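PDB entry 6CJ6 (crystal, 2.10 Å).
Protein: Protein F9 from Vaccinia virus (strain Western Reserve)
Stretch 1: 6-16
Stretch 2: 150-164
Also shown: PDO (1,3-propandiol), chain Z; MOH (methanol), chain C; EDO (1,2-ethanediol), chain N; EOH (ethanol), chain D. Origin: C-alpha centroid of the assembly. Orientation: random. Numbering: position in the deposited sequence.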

# COMPACT_ATOMS: atom_id res chain seq x y z
N GLU A 6 17.12 7.10 -6.52
CA GLU A 6 15.92 6.32 -6.27
C GLU A 6 15.54 5.49 -7.49
O GLU A 6 15.51 6.00 -8.62
CB GLU A 6 14.76 7.24 -5.88
CG GLU A 6 13.48 6.50 -5.52
CD GLU A 6 12.45 7.42 -4.90
OE1 GLU A 6 12.84 8.49 -4.39
OE2 GLU A 6 11.25 7.07 -4.92
N PHE A 7 15.27 4.21 -7.27
CA PHE A 7 14.77 3.30 -8.30
C PHE A 7 13.25 3.28 -8.16
O PHE A 7 12.69 2.48 -7.40
CB PHE A 7 15.39 1.92 -8.11
CG PHE A 7 15.03 0.93 -9.18
CD1 PHE A 7 15.62 1.00 -10.43
CD2 PHE A 7 14.13 -0.09 -8.92
CE1 PHE A 7 15.30 0.09 -11.42
CE2 PHE A 7 13.81 -1.01 -9.90
CZ PHE A 7 14.39 -0.92 -11.15
N LYS A 8 12.58 4.17 -8.88
CA LYS A 8 11.16 4.41 -8.67
C LYS A 8 10.29 3.37 -9.36
O LYS A 8 10.62 2.88 -10.45
CB LYS A 8 10.77 5.80 -9.17
CG LYS A 8 11.03 6.90 -8.16
CD LYS A 8 10.72 8.27 -8.73
CE LYS A 8 11.02 9.34 -7.72
NZ LYS A 8 10.94 10.69 -8.32
N THR A 9 9.18 3.03 -8.71
CA THR A 9 8.18 2.11 -9.24
C THR A 9 6.81 2.77 -9.14
O THR A 9 6.68 3.91 -8.68
CB THR A 9 8.17 0.79 -8.46
OG1 THR A 9 7.59 1.01 -7.16
CG2 THR A 9 9.59 0.24 -8.29
N LEU A 10 5.78 2.03 -9.56
CA LEU A 10 4.42 2.56 -9.48
C LEU A 10 3.96 2.74 -8.04
O LEU A 10 3.14 3.63 -7.77
CB LEU A 10 3.45 1.66 -10.24
CG LEU A 10 3.20 2.03 -11.70
CD1 LEU A 10 2.09 1.17 -12.28
CD2 LEU A 10 2.86 3.50 -11.81
N TYR A 11 4.44 1.91 -7.11
CA TYR A 11 4.03 2.07 -5.72
C TYR A 11 4.42 3.43 -5.18
O TYR A 11 3.72 3.99 -4.33
CB TYR A 11 4.58 0.94 -4.85
CG TYR A 11 4.22 1.10 -3.39
CD1 TYR A 11 2.93 0.85 -2.94
CD2 TYR A 11 5.16 1.53 -2.46
CE1 TYR A 11 2.59 1.01 -1.61
CE2 TYR A 11 4.83 1.68 -1.13
CZ TYR A 11 3.55 1.42 -0.71
OH TYR A 11 3.22 1.57 0.62
N ASN A 12 5.54 3.99 -5.65
CA ASN A 12 5.92 5.35 -5.26
C ASN A 12 4.82 6.34 -5.61
O ASN A 12 4.44 7.18 -4.79
CB ASN A 12 7.23 5.74 -5.93
CG ASN A 12 8.40 4.91 -5.45
OD1 ASN A 12 8.80 3.94 -6.09
ND2 ASN A 12 8.96 5.29 -4.30
N LEU A 13 4.30 6.27 -6.84
CA LEU A 13 3.22 7.16 -7.23
C LEU A 13 1.97 6.91 -6.40
O LEU A 13 1.27 7.86 -6.01
CB LEU A 13 2.92 7.00 -8.73
CG LEU A 13 4.11 7.21 -9.66
CD1 LEU A 13 3.67 7.17 -11.11
CD2 LEU A 13 4.83 8.51 -9.34
N PHE A 14 1.67 5.64 -6.11
CA PHE A 14 0.48 5.32 -5.33
C PHE A 14 0.58 5.87 -3.92
O PHE A 14 -0.33 6.54 -3.43
CB PHE A 14 0.26 3.80 -5.31
CG PHE A 14 -0.70 3.34 -4.24
CD1 PHE A 14 -2.07 3.38 -4.44
CD2 PHE A 14 -0.22 2.88 -3.02
CE1 PHE A 14 -2.94 2.96 -3.46
CE2 PHE A 14 -1.09 2.46 -2.03
CZ PHE A 14 -2.46 2.50 -2.25
N ILE A 15 1.69 5.58 -3.24
CA ILE A 15 1.79 5.95 -1.83
C ILE A 15 1.83 7.47 -1.67
O ILE A 15 1.26 8.02 -0.72
CB ILE A 15 2.96 5.23 -1.13
CG1 ILE A 15 2.83 5.36 0.39
CG2 ILE A 15 4.30 5.77 -1.60
CD1 ILE A 15 1.53 4.78 0.93
N ASP A 16 2.49 8.17 -2.60
CA ASP A 16 2.51 9.63 -2.54
C ASP A 16 1.10 10.19 -2.66
O ASP A 16 0.74 11.14 -1.95
CB ASP A 16 3.41 10.18 -3.64
CG ASP A 16 4.88 9.91 -3.38
OD1 ASP A 16 5.21 9.46 -2.25
OD2 ASP A 16 5.71 10.13 -4.29
C1 PDO Z . 0.34 -9.84 -8.85
O1 PDO Z . -0.38 -8.70 -9.34
C2 PDO Z . -0.48 -10.52 -7.76
C3 PDO Z . -0.24 -12.03 -7.77
O3 PDO Z . -1.42 -12.70 -7.31
C MOH C . 1.71 -11.25 5.87
O MOH C . 1.33 -10.16 6.69
C1 EDO N . 6.38 -12.82 -3.04
O1 EDO N . 5.00 -12.44 -3.12
C2 EDO N . 6.70 -13.28 -1.62
O2 EDO N . 8.07 -13.01 -1.33
C1 EOH D . 2.15 -12.05 -5.32
C2 EOH D . 2.11 -12.80 -4.08
O EOH D . 2.42 -10.68 -5.12
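Stretch 2 150-164: GLQTIVKSLNKIYVP

Stretch 2 runs back along stretch 1, with its C-terminal loop beside the N-terminal loop of stretch 1 and its helix beside that of stretch 1. The helix of residues 150-158 crosses the helix of residues 10-16 at 147° between their N-to-C directions, with the axes 9.2 Å apart at closest approach. At the C-terminal side of this helix, a type I turn from Leu158 to Ile161 redirects the chain, and Ile161, Tyr162 and Val163 follow in extended conformation alongside Lys8, Thr9 and Leu10. Together the two stretches bury 806 Å² of surface.

Glu6 makes no contact with stretch 2, so the interface opens at Phe7. Its ring lies nearly parallel to that of Tyr162, with the planes at 8° and the centroids 4.6 Å apart, but the two are slid so that they barely overlap; Phe7 CE1 comes within 3.4 Å of Tyr162 CE1. The end of the Lys8 side chain leads off from stretch 2, and the closest contacts are made by its backbone: Val163 N donates to Lys8 O at 3.2 Å. Two residues on, Leu10 N donates to Ile161 O at 3.0 Å. These two hydrogen bonds flank Thr9 and bridge it to Tyr162, with the CA atoms of Thr9 and Tyr162 4.5 Å apart.

Thr9 also prepares the helix that follows. From the N-cap position its OG1 accepts a weak bond from Tyr11 N (3.3 Å), while its own backbone N donates to Asn12 OD1 at 2.8 Å. Its side chain packs close to the turn of stretch 2, with Thr9 CB 3.2 Å from Ile161 O and Thr9 CG2 3.5 Å from Asn159 O.

From Leu10 onward the contact is largely apolar. Leu10 points toward stretch 2, where its CD1 lies 3.8 Å from Ile161 CG2 and its CD2 4.0 Å from Val163 CG2. Tyr11 fits as a knob among Leu151, Ile154, Val155 and Leu158. Val155 CG2 covers one face of its ring, 3.4 Å from Tyr11 CE1, whereas Ile154 and Leu151 meet the ring edge; at the base of the side chain, Tyr11 CB is 3.8 Å from Leu158 CB.

One turn later, Phe14, like Leu10, points toward stretch 2. Ile154 CG2 sits over its ring face, 3.9 Å from the centroid of the Phe14 ring in a CH-pi contact, and Leu151 CD1 approaches the edge at 3.7 Å from Phe14 CE2. Leu158 CD1 lies 3.5 Å from Phe14 CB. The interface thins at Ile15, whose CD1 reaches Leu151 CD1 at 4.3 Å, and Asp16 is out of reach.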

# COMPACT_ATOMS: atom_id res chain seq x y z
N GLY A 150 -4.50 -4.53 3.00
CA GLY A 150 -4.72 -3.94 1.69
C GLY A 150 -3.48 -3.28 1.13
O GLY A 150 -3.15 -3.44 -0.04
N LEU A 151 -2.77 -2.53 1.97
CA LEU A 151 -1.52 -1.91 1.53
C LEU A 151 -0.50 -2.96 1.14
O LEU A 151 0.22 -2.80 0.14
CB LEU A 151 -0.98 -1.00 2.63
CG LEU A 151 0.19 -0.09 2.27
CD1 LEU A 151 -0.18 0.83 1.12
CD2 LEU A 151 0.63 0.72 3.48
N GLN A 152 -0.43 -4.06 1.90
CA GLN A 152 0.53 -5.12 1.60
C GLN A 152 0.28 -5.71 0.22
O GLN A 152 1.20 -5.85 -0.59
CB GLN A 152 0.47 -6.21 2.67
CG GLN A 152 0.98 -7.56 2.17
CD GLN A 152 1.18 -8.57 3.28
OE1 GLN A 152 1.72 -8.25 4.34
NE2 GLN A 152 0.75 -9.80 3.04
N THR A 153 -0.98 -6.08 -0.06
CA THR A 153 -1.32 -6.61 -1.38
C THR A 153 -0.93 -5.63 -2.48
O THR A 153 -0.40 -6.03 -3.52
CB THR A 153 -2.82 -6.91 -1.44
OG1 THR A 153 -3.21 -7.64 -0.27
CG2 THR A 153 -3.15 -7.74 -2.68
N ILE A 154 -1.15 -4.34 -2.25
CA ILE A 154 -0.81 -3.32 -3.24
C ILE A 154 0.70 -3.17 -3.37
O ILE A 154 1.22 -3.00 -4.48
CB ILE A 154 -1.52 -2.00 -2.91
CG1 ILE A 154 -3.03 -2.15 -3.12
CG2 ILE A 154 -0.96 -0.85 -3.74
CD1 ILE A 154 -3.82 -0.90 -2.83
N VAL A 155 1.44 -3.22 -2.25
CA VAL A 155 2.90 -3.16 -2.32
C VAL A 155 3.43 -4.28 -3.21
O VAL A 155 4.13 -4.05 -4.19
CB VAL A 155 3.53 -3.23 -0.92
CG1 VAL A 155 5.02 -3.49 -1.03
CG2 VAL A 155 3.29 -1.95 -0.15
N LYS A 156 3.08 -5.53 -2.87
CA LYS A 156 3.64 -6.69 -3.54
C LYS A 156 3.30 -6.76 -5.02
O LYS A 156 3.85 -7.60 -5.73
CB LYS A 156 3.21 -7.96 -2.81
CG LYS A 156 3.53 -7.94 -1.32
CD LYS A 156 3.19 -9.26 -0.65
CE LYS A 156 4.21 -10.32 -1.01
NZ LYS A 156 3.82 -11.66 -0.48
N SER A 157 2.41 -5.89 -5.52
CA SER A 157 2.06 -5.84 -6.93
C SER A 157 2.64 -4.62 -7.62
O SER A 157 3.37 -4.75 -8.61
CB SER A 157 0.54 -5.91 -7.11
OG SER A 157 0.20 -5.94 -8.49
N LEU A 158 2.34 -3.41 -7.13
CA LEU A 158 2.85 -2.20 -7.76
C LEU A 158 4.36 -2.07 -7.64
O LEU A 158 4.97 -1.32 -8.41
CB LEU A 158 2.18 -0.96 -7.16
CG LEU A 158 0.68 -0.76 -7.33
CD1 LEU A 158 0.27 0.59 -6.80
CD2 LEU A 158 0.27 -0.89 -8.78
N ASN A 159 4.98 -2.77 -6.69
CA ASN A 159 6.43 -2.69 -6.50
C ASN A 159 7.20 -3.33 -7.64
O ASN A 159 8.38 -3.01 -7.84
CB ASN A 159 6.83 -3.39 -5.21
CG ASN A 159 8.05 -2.78 -4.58
OD1 ASN A 159 8.35 -1.61 -4.81
ND2 ASN A 159 8.76 -3.57 -3.79
N LYS A 160 6.56 -4.23 -8.39
CA LYS A 160 7.22 -4.95 -9.47
C LYS A 160 7.19 -4.19 -10.79
O LYS A 160 7.78 -4.65 -11.76
CB LYS A 160 6.56 -6.32 -9.66
CG LYS A 160 6.61 -7.22 -8.43
CD LYS A 160 5.72 -8.44 -8.63
CE LYS A 160 5.83 -9.42 -7.47
NZ LYS A 160 4.84 -10.52 -7.59
N ILE A 161 6.52 -3.03 -10.85
CA ILE A 161 6.31 -2.31 -12.10
C ILE A 161 7.19 -1.07 -12.09
O ILE A 161 7.01 -0.17 -11.27
CB ILE A 161 4.83 -1.94 -12.30
CG1 ILE A 161 3.96 -3.19 -12.18
CG2 ILE A 161 4.63 -1.27 -13.65
CD1 ILE A 161 2.48 -2.91 -12.31
N TYR A 162 8.14 -1.02 -13.02
CA TYR A 162 9.21 -0.03 -13.02
C TYR A 162 8.79 1.22 -13.79
O TYR A 162 8.18 1.14 -14.86
CB TYR A 162 10.47 -0.64 -13.63
CG TYR A 162 11.61 0.33 -13.88
CD1 TYR A 162 12.04 1.20 -12.89
CD2 TYR A 162 12.28 0.33 -15.09
CE1 TYR A 162 13.09 2.08 -13.12
CE2 TYR A 162 13.33 1.19 -15.33
CZ TYR A 162 13.73 2.07 -14.34
OH TYR A 162 14.78 2.93 -14.57
N VAL A 163 9.12 2.38 -13.22
CA VAL A 163 8.85 3.68 -13.81
C VAL A 163 10.17 4.27 -14.28
O VAL A 163 11.06 4.50 -13.45
CB VAL A 163 8.15 4.62 -12.81
CG1 VAL A 163 7.95 6.00 -13.42
CG2 VAL A 163 6.82 4.04 -12.38
N PRO A 164 10.36 4.50 -15.58
CA PRO A 164 11.62 5.07 -16.04
C PRO A 164 11.82 6.46 -15.47
O PRO A 164 10.85 7.21 -15.25
CB PRO A 164 11.46 5.10 -17.57
CG PRO A 164 10.44 4.05 -17.86
CD PRO A 164 9.50 4.08 -16.70